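Local coordinates for sulfite dehydrogenase (Paracoccus pantotrophus, PDB 2XTS) that oxidises protein-bound sulfane sulfur in the Sox pathway, using a molybdenum cofactor and passing the electrons on to haem c, at the cobalt (II) ion site. Residues are numbered along the deposited sequence; one frame, centred on the assembly and turned at random.

The cobalt (II) ion site. Residues 121, 181, 219, 246, 248, 259-260, 369. With CO (cobalt (II) ion), chain B.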
loop_
_atom_site.group_PDB
_atom_site.type_symbol
_atom_site.label_atom_id
_atom_site.label_comp_id
_atom_site.label_asym_id
_atom_site.label_seq_id
_atom_site.Cartn_x
_atom_site.Cartn_y
_atom_site.Cartn_z
ATOM N N ALA A 121 -0.981 -13.223 -17.745
ATOM C CA ALA A 121 -0.404 -14.303 -18.512
ATOM C C ALA A 121 0.472 -13.775 -19.635
ATOM O O ALA A 121 1.464 -14.428 -20.018
ATOM C CB ALA A 121 -1.511 -15.158 -19.108
ATOM N N ARG A 181 -14.009 -18.184 -16.321
ATOM C CA ARG A 181 -12.909 -19.122 -16.252
ATOM C C ARG A 181 -13.274 -20.307 -15.370
ATOM O O ARG A 181 -13.942 -20.149 -14.346
ATOM C CB ARG A 181 -11.617 -18.461 -15.716
ATOM C CG ARG A 181 -10.927 -17.516 -16.684
ATOM C CD ARG A 181 -10.467 -18.202 -17.949
ATOM N NE ARG A 181 -9.521 -19.275 -17.748
ATOM C CZ ARG A 181 -8.199 -19.188 -17.766
ATOM N NH1 ARG A 181 -7.577 -18.045 -17.954
ATOM N NH2 ARG A 181 -7.477 -20.277 -17.612
ATOM N N GLU A 219 -2.320 -17.378 -13.273
ATOM C CA GLU A 219 -2.335 -16.315 -14.244
ATOM C C GLU A 219 -3.436 -15.322 -13.977
ATOM O O GLU A 219 -4.554 -15.668 -13.597
ATOM C CB GLU A 219 -2.412 -16.919 -15.665
ATOM C CG GLU A 219 -3.749 -17.567 -16.017
ATOM C CD GLU A 219 -3.730 -18.410 -17.291
ATOM O OE1 GLU A 219 -2.665 -18.503 -17.940
ATOM O OE2 GLU A 219 -4.793 -18.998 -17.622
ATOM N N TYR A 246 -5.566 -17.576 -23.646
ATOM C CA TYR A 246 -4.905 -18.249 -22.516
ATOM C C TYR A 246 -4.735 -19.741 -22.803
ATOM O O TYR A 246 -4.790 -20.596 -21.923
ATOM C CB TYR A 246 -5.547 -17.905 -21.155
ATOM C CG TYR A 246 -5.731 -16.416 -21.070
ATOM C CD1 TYR A 246 -4.657 -15.576 -20.849
ATOM C CD2 TYR A 246 -6.962 -15.844 -21.337
ATOM C CE1 TYR A 246 -4.829 -14.173 -20.845
ATOM C CE2 TYR A 246 -7.136 -14.473 -21.351
ATOM C CZ TYR A 246 -6.091 -13.648 -21.128
ATOM O OH TYR A 246 -6.324 -12.293 -21.218
ATOM N N ASP A 248 -1.703 -21.885 -25.310
ATOM C CA ASP A 248 -0.304 -21.541 -25.610
ATOM C C ASP A 248 0.172 -22.432 -26.773
ATOM O O ASP A 248 0.448 -23.633 -26.598
ATOM C CB ASP A 248 0.577 -21.785 -24.378
ATOM C CG ASP A 248 0.000 -21.223 -23.092
ATOM O OD1 ASP A 248 -0.850 -20.318 -23.157
ATOM O OD2 ASP A 248 0.415 -21.737 -22.017
ATOM N N THR A 259 -2.875 -23.694 -18.620
ATOM C CA THR A 259 -1.569 -23.356 -18.069
ATOM C C THR A 259 -1.857 -22.314 -17.014
ATOM O O THR A 259 -1.806 -21.108 -17.238
ATOM C CB THR A 259 -0.586 -22.884 -19.157
ATOM O OG1 THR A 259 -1.223 -21.879 -19.980
ATOM C CG2 THR A 259 -0.214 -24.075 -20.029
ATOM N N TRP A 260 -2.212 -22.802 -15.843
ATOM C CA TRP A 260 -2.681 -21.936 -14.786
ATOM C C TRP A 260 -1.540 -21.262 -14.034
ATOM O O TRP A 260 -1.589 -20.061 -13.763
ATOM C CB TRP A 260 -3.559 -22.728 -13.819
ATOM C CG TRP A 260 -4.779 -23.311 -14.460
ATOM C CD1 TRP A 260 -5.620 -22.697 -15.323
ATOM C CD2 TRP A 260 -5.316 -24.625 -14.244
ATOM N NE1 TRP A 260 -6.638 -23.552 -15.691
ATOM C CE2 TRP A 260 -6.479 -24.741 -15.032
ATOM C CE3 TRP A 260 -4.901 -25.725 -13.495
ATOM C CZ2 TRP A 260 -7.246 -25.911 -15.066
ATOM C CZ3 TRP A 260 -5.665 -26.891 -13.544
ATOM C CH2 TRP A 260 -6.819 -26.969 -14.316
ATOM N N HIS A 369 3.110 -16.716 -20.755
ATOM C CA HIS A 369 4.057 -17.440 -19.917
ATOM C C HIS A 369 5.528 -17.258 -20.299
ATOM O O HIS A 369 6.326 -18.177 -20.190
ATOM C CB HIS A 369 3.682 -18.918 -19.811
ATOM C CG HIS A 369 2.334 -19.134 -19.195
ATOM N ND1 HIS A 369 2.112 -19.052 -17.833
ATOM C CD2 HIS A 369 1.133 -19.432 -19.750
ATOM C CE1 HIS A 369 0.824 -19.246 -17.586
ATOM N NE2 HIS A 369 0.208 -19.494 -18.730
HETATM CO CO CO B . -1.847 -20.049 -19.055
HETATM O O HOH W 1 -3.846 -20.797 -19.343
HETATM O O HOH W 2 -1.858 -19.176 -20.989
#
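The cobalt site of SoxCD looks structural rather than catalytic, and it illustrates how a metal can tie remote loops together: its protein ligands come from three separate loop segments, and the redox centres of the enzyme are molybdenum and haem. The ion is partly occupied, so the site is incompletely filled, and the cobalt may stem from purification or crystallisation; the structure alone does not show which metal is native. Coordination is near octahedral. Glu219 binds through one carboxylate oxygen, OE1, 2.1 Å from CO, while OE2 stays in the second shell. Thr259 chelates with its backbone O and its hydroxyl OG1, the latter held between the backbone N and the carbonyl carbon (chi1 49°), which lets both oxygens face the ion. His369 contributes the imidazole NE2, 2.2 Å from CO, and two waters also bind the ion. With OE1 on the metal, Arg181 helps to fix the carboxylate's rotation: NH1 and NH2 both donate end-on to OE2, a salt bridge with 3.0 Å between NH1 and OE2. Asp248 spans two ligands: OD2 accepts from Thr259 OG1 at 2.6 Å, the hydroxyl lying above the carboxylate plane, and OD1 lies 2.6 Å from water 2. An alanine at Asp248 would remove both carboxylate oxygens and would probably loosen the threonine hydroxyl and water 2. Water 1 bridges Glu219 OE2 and the backbone carbonyl of Tyr246, lying 2.8 Å from Tyr246 O.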